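Local coordinates for NDP-rhamnosyltransferase (Saccharopolyspora spinosa, PDB 3TSA), which belongs to the glycosyltransferases of the GT-B fold, built from two Rossmann-like domains that each carry a parallel beta sheet flanked by helices, at residues 126-131 against 173-178; 33-38 against 104-109; 330-335 against 350-355; 246-251 against 345-350. One frame throughout, in Å; residues are numbered along the deposited sequence.

In the fold
From the N terminus, contact 2 is the first to close along the chain, joining strand 31-36 of the N-terminal Rossmann-like domain to the long helix 82-113 and closing a loop of 65 residues. Contact 1 follows in series: helix 125-133 reaches the chain that leads into strand 177-180 of the same seven-stranded sheet. The two touch where Ile126 and Leu130 pack on Tyr106 and Leu107. Contacts 4 and 3 lie in the C-terminal domain, on the opposite side of the chain's centre. They cross: 246-251 and 330-335 come first, then 345-350 and 350-355 close the two contacts along helix 343-354, sharing Ile350. Their centres are about 10 Å apart, against about 46 Å between contacts 1 and 4.

Contact 1: residues 126-131 against 173-178; sequences IGRVLG and PTPELI
Arg128 reaches out from helix 125-133 to the carbonyl oxygen of Pro173, and this pairing accounts for most of the contact. Arg128 NH2 donates to Pro173 O over 2.8 Å in a nearly straight bond (172° at the hydrogen). The acceptor lies close to the guanidinium plane, at its edge, whereas seen from the proline the donor stands above the carbonyl plane. A bend at chi3 (71°) in an otherwise extended chain turns the guanidinium into place. Water 1 closes a second route between the same groups, accepting from Arg128 NE at 3.1 Å and donating to Pro173 O at 2.8 Å, so that Pro173 O is gripped twice and the guanidinium is restrained from rotating. The Pro173 ring adds a looser touch, its CD lying 3.9 Å from the backbone O of Arg128. Pro175 offers its own CD to Arg128 NH2, also at 3.9 Å and obliquely to the guanidinium. Leu172, Leu140 and His157 also touch the arginine side chain. Beyond Pro175 the chain enters strand 177-180, where Leu177 pairs with Leu140. The arrangement belongs to a Rossmann-like alpha/beta domain, in which a helix on the parallel sheet holds the loop leading into one of its strands.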
# COMPACT_ATOMS: atom_id res chain seq x y z
N ILE A 126 -24.45 -6.09 -0.69
CA ILE A 126 -24.66 -4.77 -1.32
C ILE A 126 -23.96 -4.65 -2.67
O ILE A 126 -24.51 -4.04 -3.61
CB ILE A 126 -24.22 -3.63 -0.38
CG1 ILE A 126 -24.41 -2.25 -1.09
CG2 ILE A 126 -22.75 -3.75 -0.03
CD1 ILE A 126 -25.82 -1.96 -1.48
N GLY A 127 -22.71 -5.14 -2.79
CA GLY A 127 -22.04 -5.02 -4.10
C GLY A 127 -22.73 -5.71 -5.27
O GLY A 127 -22.74 -5.24 -6.41
N ARG A 128 -23.34 -6.84 -4.99
CA ARG A 128 -24.13 -7.55 -5.98
C ARG A 128 -25.44 -6.78 -6.36
O ARG A 128 -25.79 -6.72 -7.55
CB ARG A 128 -24.45 -8.95 -5.51
CG ARG A 128 -23.18 -9.80 -5.39
CD ARG A 128 -23.49 -11.19 -4.85
NE ARG A 128 -24.20 -11.92 -5.89
CZ ARG A 128 -24.70 -13.15 -5.74
NH1 ARG A 128 -24.55 -13.78 -4.58
NH2 ARG A 128 -25.35 -13.75 -6.77
N VAL A 129 -26.14 -6.25 -5.35
CA VAL A 129 -27.31 -5.38 -5.57
C VAL A 129 -26.86 -4.20 -6.43
O VAL A 129 -27.48 -3.90 -7.46
CB VAL A 129 -27.98 -4.97 -4.26
CG1 VAL A 129 -29.10 -3.90 -4.53
CG2 VAL A 129 -28.58 -6.25 -3.54
N LEU A 130 -25.78 -3.52 -6.02
CA LEU A 130 -25.31 -2.34 -6.74
C LEU A 130 -24.99 -2.69 -8.20
O LEU A 130 -25.39 -1.99 -9.12
CB LEU A 130 -24.07 -1.77 -6.05
CG LEU A 130 -23.56 -0.39 -6.46
CD1 LEU A 130 -24.67 0.57 -6.19
CD2 LEU A 130 -22.26 -0.02 -5.65
N GLY A 131 -24.28 -3.79 -8.41
CA GLY A 131 -24.00 -4.24 -9.75
C GLY A 131 -25.22 -4.48 -10.65
O GLY A 131 -25.18 -4.14 -11.82
N PRO A 173 -28.17 -10.82 -9.31
CA PRO A 173 -27.51 -11.39 -10.51
C PRO A 173 -26.39 -12.39 -10.15
O PRO A 173 -25.76 -12.25 -9.10
CB PRO A 173 -26.85 -10.17 -11.18
CG PRO A 173 -27.60 -8.96 -10.62
CD PRO A 173 -28.17 -9.34 -9.29
N THR A 174 -26.12 -13.31 -11.07
CA THR A 174 -24.88 -14.10 -11.03
C THR A 174 -23.67 -13.17 -11.28
O THR A 174 -23.69 -12.32 -12.19
CB THR A 174 -24.93 -15.36 -12.00
OG1 THR A 174 -26.01 -16.19 -11.58
CG2 THR A 174 -23.69 -16.23 -11.84
N PRO A 175 -22.61 -13.29 -10.46
CA PRO A 175 -21.46 -12.42 -10.77
C PRO A 175 -20.75 -12.82 -12.07
O PRO A 175 -20.78 -14.01 -12.48
CB PRO A 175 -20.54 -12.58 -9.55
CG PRO A 175 -20.86 -14.06 -9.07
CD PRO A 175 -22.39 -14.11 -9.25
N GLU A 176 -20.02 -11.88 -12.64
CA GLU A 176 -19.17 -12.13 -13.82
C GLU A 176 -18.11 -13.19 -13.59
O GLU A 176 -17.80 -13.99 -14.51
CB GLU A 176 -18.47 -10.85 -14.25
CG GLU A 176 -18.69 -10.46 -15.62
CD GLU A 176 -20.17 -10.37 -15.89
OE1 GLU A 176 -20.60 -11.18 -16.74
OE2 GLU A 176 -20.89 -9.56 -15.20
N LEU A 177 -17.57 -13.24 -12.36
CA LEU A 177 -16.32 -13.97 -12.12
C LEU A 177 -16.26 -14.07 -10.57
O LEU A 177 -16.71 -13.16 -9.87
CB LEU A 177 -15.17 -13.08 -12.65
CG LEU A 177 -13.76 -13.59 -12.50
CD1 LEU A 177 -13.69 -14.98 -13.15
CD2 LEU A 177 -12.72 -12.62 -13.10
N ILE A 178 -15.73 -15.18 -10.04
CA ILE A 178 -15.38 -15.25 -8.57
C ILE A 178 -13.88 -15.45 -8.52
O ILE A 178 -13.37 -16.34 -9.27
CB ILE A 178 -16.02 -16.48 -7.91
CG1 ILE A 178 -17.55 -16.35 -8.09
CG2 ILE A 178 -15.68 -16.45 -6.45
CD1 ILE A 178 -18.38 -17.62 -7.66
O HOH W 1 -23.53 -10.61 -8.57

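Contact 2: residues 33-38 against 104-109; sequences LIAAPP and PEYLRL
Ala35 and Leu33 of strand 31-36 meet Tyr106 and Leu109 of helix 82-113 through apolar packing and one water bridge, with no direct hydrogen bond between the segments. The short axes run nearly antiparallel, at 160°, and come within 11.0 Å of each other, a spacing that these side chains fill. In the apolar part, Ala35 CB points at the helix and meets two groups: Tyr106 CE1 at 3.6 Å, approached obliquely to the ring, and the CD2 methyl of Leu109 at 4.0 Å. The other methyl of that leucine, CD1, lies 3.9 Å from Leu33 CD2, and the two leucine side chains cross at a slant. Leu109 thus straddles both strand positions, one branch for each; with CG anti to its backbone N (chi1 173°), the fork is carried toward the strand. Phe208 of the second subunit packs on Leu33 and Leu109, while Ile126 and Leu130 of helix 125-133 lie against Tyr106.

The polar part is carried by water 2, which sits in the ring plane of Tyr106 at its edge. Tyr106 OH donates to water 2 over 2.6 Å, and water 2 in turn donates a hydrogen bond to Ala35 O at 2.8 Å. A single solvent molecule therefore serves both the buried hydroxyl and the strand carbonyl, and it orients the O-H of the tyrosine. The chemistry implies a hydrophobic sheet-to-helix interface, extended by the neighbouring subunit, in which a bound water supplies the polar link.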
# COMPACT_ATOMS: atom_id res chain seq x y z
N LEU A 33 -10.78 2.55 -5.53
CA LEU A 33 -11.31 3.26 -4.37
C LEU A 33 -12.05 2.23 -3.51
O LEU A 33 -12.87 1.41 -4.03
CB LEU A 33 -12.33 4.31 -4.87
CG LEU A 33 -13.00 5.28 -3.84
CD1 LEU A 33 -11.97 6.20 -3.14
CD2 LEU A 33 -14.07 6.22 -4.47
N ILE A 34 -11.81 2.27 -2.19
CA ILE A 34 -12.43 1.32 -1.26
C ILE A 34 -13.68 1.95 -0.59
O ILE A 34 -13.54 2.94 0.14
CB ILE A 34 -11.45 1.00 -0.12
CG1 ILE A 34 -10.08 0.59 -0.68
CG2 ILE A 34 -12.02 -0.11 0.82
CD1 ILE A 34 -10.14 -0.58 -1.46
N ALA A 35 -14.89 1.40 -0.80
CA ALA A 35 -16.04 1.96 -0.07
C ALA A 35 -15.89 1.42 1.39
O ALA A 35 -15.90 0.18 1.61
CB ALA A 35 -17.38 1.47 -0.74
N ALA A 36 -15.73 2.31 2.37
CA ALA A 36 -15.31 1.93 3.70
C ALA A 36 -16.23 2.52 4.75
O ALA A 36 -16.33 3.76 4.87
CB ALA A 36 -13.88 2.39 3.96
N PRO A 37 -16.91 1.65 5.50
CA PRO A 37 -17.53 2.21 6.68
C PRO A 37 -16.40 2.44 7.69
O PRO A 37 -15.26 1.99 7.46
CB PRO A 37 -18.48 1.09 7.17
CG PRO A 37 -17.94 -0.14 6.67
CD PRO A 37 -17.01 0.18 5.45
N PRO A 38 -16.71 3.10 8.82
CA PRO A 38 -15.72 3.46 9.87
C PRO A 38 -14.80 2.33 10.29
O PRO A 38 -13.59 2.59 10.47
CB PRO A 38 -16.63 3.83 11.05
CG PRO A 38 -17.76 4.53 10.30
CD PRO A 38 -18.07 3.53 9.21
N PRO A 104 -28.63 3.79 -0.74
CA PRO A 104 -28.63 5.17 -1.21
C PRO A 104 -27.20 5.74 -1.22
O PRO A 104 -26.86 6.46 -2.18
CB PRO A 104 -29.55 5.93 -0.20
CG PRO A 104 -30.43 4.91 0.36
CD PRO A 104 -29.60 3.57 0.36
N GLU A 105 -26.41 5.43 -0.18
CA GLU A 105 -25.01 5.95 -0.17
C GLU A 105 -24.21 5.35 -1.30
O GLU A 105 -23.40 6.08 -1.92
CB GLU A 105 -24.33 5.64 1.13
CG GLU A 105 -24.71 6.56 2.22
CD GLU A 105 -24.25 5.95 3.49
OE1 GLU A 105 -24.96 5.02 3.99
OE2 GLU A 105 -23.13 6.35 3.94
N TYR A 106 -24.39 4.04 -1.56
CA TYR A 106 -23.59 3.38 -2.64
C TYR A 106 -24.00 3.87 -3.98
O TYR A 106 -23.18 4.01 -4.89
CB TYR A 106 -23.62 1.82 -2.56
CG TYR A 106 -22.72 1.21 -1.44
CD1 TYR A 106 -21.44 0.65 -1.72
CD2 TYR A 106 -23.14 1.23 -0.11
CE1 TYR A 106 -20.64 0.06 -0.64
CE2 TYR A 106 -22.37 0.68 0.92
CZ TYR A 106 -21.12 0.12 0.65
OH TYR A 106 -20.38 -0.38 1.71
N LEU A 107 -25.31 4.17 -4.14
CA LEU A 107 -25.73 4.67 -5.46
C LEU A 107 -25.20 6.08 -5.69
O LEU A 107 -24.77 6.37 -6.79
CB LEU A 107 -27.26 4.67 -5.57
CG LEU A 107 -27.91 3.28 -5.68
CD1 LEU A 107 -29.41 3.50 -5.44
CD2 LEU A 107 -27.67 2.76 -7.06
N ARG A 108 -25.17 6.90 -4.63
CA ARG A 108 -24.57 8.27 -4.74
C ARG A 108 -23.09 8.19 -5.13
O ARG A 108 -22.60 8.91 -6.01
CB ARG A 108 -24.73 9.03 -3.42
CG ARG A 108 -26.15 9.66 -3.37
CD ARG A 108 -26.66 9.92 -1.97
NE ARG A 108 -25.66 10.36 -1.01
CZ ARG A 108 -25.68 10.05 0.29
NH1 ARG A 108 -26.67 9.30 0.80
NH2 ARG A 108 -24.71 10.50 1.08
N LEU A 109 -22.41 7.26 -4.49
CA LEU A 109 -20.95 7.07 -4.69
C LEU A 109 -20.71 6.59 -6.11
O LEU A 109 -19.83 7.08 -6.81
CB LEU A 109 -20.39 6.11 -3.64
CG LEU A 109 -18.91 5.69 -3.83
CD1 LEU A 109 -17.91 6.92 -3.96
CD2 LEU A 109 -18.40 4.71 -2.77
O HOH W 2 -18.06 -1.51 1.20

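Contact 3: residues 330-335 against 350-355; sequences AGICLP and IATVLG
The extended backbone at Ile332, in the short strand 331-333, faces the last turn of helix 343-354 at Val353, where Leu354 N still bonds to Ile350 O at 3.0 Å and Gly355 N to Ala351 O at 2.9 Å. No hydrogen bond joins the two segments. Ile332 spans the gap with its longer branch: CG1 lies anti to the carbonyl carbon (chi1 -75°) and the extended second torsion carries Ile332 CD1 outward to Val353 CG2, 3.7 Å away. Ile332 CG1 lies 4.1 Å from Val353 CG2, and the two side chains pass each other in opposite directions. Thr352 joins more loosely through its methyl, with CG2 4.2 Å from Ile332 CD1. Its hydroxyl is turned to its own helix, where OG1 is hydrogen-bonded to Asp348 O, a turn earlier. Phe359 of the following helix touches both Ile332 and Thr352, and Pro308 lies against Val353. Strand 331-333 is the outermost at its end of the C-terminal sheet within this chain, its backbone paired with Gln309 and Val311. With only aliphatic carbons meeting across the segments, the strand and helix are held here by dispersion and by burial of apolar surface.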
# COMPACT_ATOMS: atom_id res chain seq x y z
N ALA A 330 -1.43 -31.33 7.31
CA ALA A 330 -0.61 -30.10 7.46
C ALA A 330 -0.86 -29.43 8.79
O ALA A 330 -0.41 -28.30 9.01
CB ALA A 330 -0.91 -29.06 6.27
N GLY A 331 -1.64 -30.09 9.65
CA GLY A 331 -1.92 -29.43 10.95
C GLY A 331 -2.80 -30.33 11.79
O GLY A 331 -3.12 -31.50 11.41
N ILE A 332 -3.14 -29.78 12.95
CA ILE A 332 -4.06 -30.50 13.86
C ILE A 332 -5.21 -29.52 14.14
O ILE A 332 -4.99 -28.33 14.32
CB ILE A 332 -3.30 -30.93 15.13
CG1 ILE A 332 -2.37 -32.14 14.83
CG2 ILE A 332 -4.32 -31.39 16.24
CD1 ILE A 332 -1.50 -32.50 15.98
N CYS A 333 -6.45 -30.05 14.16
CA CYS A 333 -7.61 -29.27 14.48
C CYS A 333 -8.08 -29.60 15.94
O CYS A 333 -8.20 -30.80 16.27
CB CYS A 333 -8.70 -29.66 13.43
SG CYS A 333 -10.35 -28.96 13.90
N LEU A 334 -8.29 -28.60 16.81
CA LEU A 334 -9.06 -28.85 18.08
C LEU A 334 -10.46 -28.29 17.81
O LEU A 334 -10.66 -27.07 17.83
CB LEU A 334 -8.38 -28.20 19.30
CG LEU A 334 -6.85 -28.42 19.46
CD1 LEU A 334 -6.28 -27.71 20.69
CD2 LEU A 334 -6.61 -29.94 19.54
N PRO A 335 -11.45 -29.19 17.59
CA PRO A 335 -12.63 -28.72 16.81
C PRO A 335 -13.71 -28.07 17.62
O PRO A 335 -14.62 -27.49 17.04
CB PRO A 335 -13.18 -30.00 16.21
CG PRO A 335 -12.80 -31.07 17.19
CD PRO A 335 -11.37 -30.65 17.59
N ILE A 350 0.79 -30.10 20.14
CA ILE A 350 1.99 -29.34 19.82
C ILE A 350 3.20 -30.23 19.71
O ILE A 350 3.93 -30.19 18.71
CB ILE A 350 2.28 -28.24 20.90
CG1 ILE A 350 1.14 -27.20 20.90
CG2 ILE A 350 3.65 -27.54 20.55
CD1 ILE A 350 1.23 -26.15 22.05
N ALA A 351 3.39 -31.09 20.71
CA ALA A 351 4.50 -32.04 20.70
C ALA A 351 4.46 -32.94 19.46
O ALA A 351 5.51 -33.22 18.90
CB ALA A 351 4.52 -32.92 22.00
N THR A 352 3.28 -33.36 19.00
CA THR A 352 3.15 -34.32 17.94
C THR A 352 3.67 -33.62 16.63
O THR A 352 4.37 -34.23 15.85
CB THR A 352 1.69 -34.69 17.74
OG1 THR A 352 1.30 -35.57 18.82
CG2 THR A 352 1.53 -35.43 16.45
N VAL A 353 3.23 -32.41 16.38
CA VAL A 353 3.70 -31.65 15.21
C VAL A 353 5.22 -31.41 15.24
O VAL A 353 5.92 -31.67 14.24
CB VAL A 353 2.91 -30.29 15.04
CG1 VAL A 353 3.46 -29.51 13.78
CG2 VAL A 353 1.45 -30.57 14.84
N LEU A 354 5.73 -30.95 16.39
CA LEU A 354 7.17 -30.70 16.56
C LEU A 354 7.99 -32.01 16.42
O LEU A 354 9.22 -31.97 16.13
CB LEU A 354 7.49 -30.02 17.91
CG LEU A 354 6.88 -28.61 18.15
CD1 LEU A 354 7.21 -28.10 19.55
CD2 LEU A 354 7.29 -27.56 17.06
N GLY A 355 7.36 -33.16 16.66
CA GLY A 355 8.11 -34.42 16.49
C GLY A 355 7.99 -35.15 15.17
O GLY A 355 8.54 -36.25 15.02

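Contact 4: residues 246-251 against 345-350; sequences TELPGV and QFTDSI
Gln345 O is gripped twice by Ser349 one turn further along helix 343-354: the backbone N donates to it at 2.9 Å and the hydroxyl OG, also at 2.9 Å, from opposite faces of the carbonyl plane. The serine hydroxyl is thereby satisfied within its own helix, and the contact with the loop 246-251 falls to apolar groups. Leu248 carries it, resting one methyl on each of two residues of the helix, Thr347 and Ile350. Leu248 CD1 meets Thr347 CG2 at 3.7 Å, and Leu248 CD2 lies 3.5 Å from Ile350 CG2. The isoleucine uses its short branch here, which stands anti to the backbone N (chi1 -65° for the other branch) and faces the leucine. Leu248 runs antiparallel to each of the two side chains, alongside them rather than head-on. Thr347 turns its hydroxyl to His343 O and presents its methyl to the loop. Leu248 opens a type II beta turn that ends at Val251, with Gly250 at a positive phi (105°) in its third position and only a weak bond from Val251 N to Leu248 O. The loop connects helix 236-246 to strand 251-256, and Leu248, which also touches Ala351 and Leu354, packs this connection against helix 343-354, whose Ile350 rests in turn on Leu310 of strand 309-311.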
# COMPACT_ATOMS: atom_id res chain seq x y z
N THR A 246 3.86 -22.82 26.23
CA THR A 246 5.04 -22.43 27.04
C THR A 246 5.43 -23.52 28.04
O THR A 246 6.57 -23.53 28.55
CB THR A 246 4.83 -21.09 27.78
OG1 THR A 246 3.65 -21.15 28.62
CG2 THR A 246 4.70 -19.94 26.76
N GLU A 247 4.50 -24.40 28.37
CA GLU A 247 4.79 -25.49 29.26
C GLU A 247 5.56 -26.62 28.62
O GLU A 247 6.08 -27.47 29.30
CB GLU A 247 3.48 -26.04 29.77
CG GLU A 247 2.92 -25.13 30.84
CD GLU A 247 1.71 -25.78 31.53
OE1 GLU A 247 0.88 -24.98 32.01
OE2 GLU A 247 1.62 -27.06 31.56
N LEU A 248 5.62 -26.65 27.29
CA LEU A 248 6.22 -27.74 26.59
C LEU A 248 7.72 -27.57 26.55
O LEU A 248 8.19 -26.43 26.32
CB LEU A 248 5.62 -27.83 25.17
CG LEU A 248 5.91 -29.16 24.48
CD1 LEU A 248 5.32 -30.34 25.18
CD2 LEU A 248 5.58 -29.15 23.02
N PRO A 249 8.48 -28.70 26.82
CA PRO A 249 9.93 -28.62 26.87
C PRO A 249 10.38 -28.20 25.50
O PRO A 249 9.86 -28.75 24.48
CB PRO A 249 10.40 -30.09 27.10
CG PRO A 249 9.20 -30.85 27.62
CD PRO A 249 7.97 -30.06 27.17
N GLY A 250 11.27 -27.24 25.45
CA GLY A 250 11.90 -26.92 24.19
C GLY A 250 11.36 -25.64 23.56
O GLY A 250 12.07 -25.01 22.80
N VAL A 251 10.14 -25.23 23.93
CA VAL A 251 9.40 -24.25 23.12
C VAL A 251 9.71 -22.82 23.48
O VAL A 251 9.88 -22.48 24.69
CB VAL A 251 7.81 -24.50 23.18
CG1 VAL A 251 7.03 -23.25 22.65
CG2 VAL A 251 7.43 -25.78 22.49
N GLN A 345 -4.38 -32.58 25.90
CA GLN A 345 -4.54 -32.88 24.49
C GLN A 345 -3.87 -31.77 23.63
O GLN A 345 -3.21 -32.06 22.62
CB GLN A 345 -6.05 -33.01 24.16
CG GLN A 345 -6.32 -33.06 22.62
CD GLN A 345 -7.85 -33.20 22.29
OE1 GLN A 345 -8.70 -33.51 23.17
NE2 GLN A 345 -8.19 -33.00 21.03
N PHE A 346 -4.04 -30.52 24.08
CA PHE A 346 -3.47 -29.33 23.38
C PHE A 346 -1.94 -29.43 23.37
O PHE A 346 -1.28 -29.34 22.30
CB PHE A 346 -4.01 -28.10 24.07
CG PHE A 346 -3.91 -26.79 23.30
CD1 PHE A 346 -2.94 -26.60 22.31
CD2 PHE A 346 -4.83 -25.76 23.57
CE1 PHE A 346 -2.89 -25.39 21.63
CE2 PHE A 346 -4.78 -24.53 22.91
CZ PHE A 346 -3.78 -24.35 21.90
N THR A 347 -1.37 -29.67 24.57
CA THR A 347 0.08 -29.85 24.71
C THR A 347 0.56 -31.01 23.86
O THR A 347 1.60 -30.87 23.15
CB THR A 347 0.38 -30.10 26.24
OG1 THR A 347 0.03 -28.87 26.89
CG2 THR A 347 1.82 -30.27 26.41
N ASP A 348 -0.16 -32.14 23.91
CA ASP A 348 0.26 -33.33 23.19
C ASP A 348 0.23 -33.03 21.66
O ASP A 348 1.12 -33.52 20.91
CB ASP A 348 -0.65 -34.55 23.54
CG ASP A 348 -0.32 -35.16 24.88
OD1 ASP A 348 0.65 -34.78 25.50
OD2 ASP A 348 -1.09 -36.02 25.34
N SER A 349 -0.69 -32.17 21.25
CA SER A 349 -0.83 -31.85 19.81
C SER A 349 0.38 -31.05 19.34
O SER A 349 0.89 -31.23 18.23
CB SER A 349 -2.09 -31.03 19.55
OG SER A 349 -3.23 -31.82 19.73
N ILE A 350 0.79 -30.10 20.14
CA ILE A 350 1.99 -29.34 19.82
C ILE A 350 3.20 -30.23 19.71
O ILE A 350 3.93 -30.19 18.71
CB ILE A 350 2.28 -28.24 20.90
CG1 ILE A 350 1.14 -27.20 20.90
CG2 ILE A 350 3.65 -27.54 20.55
CD1 ILE A 350 1.23 -26.15 22.05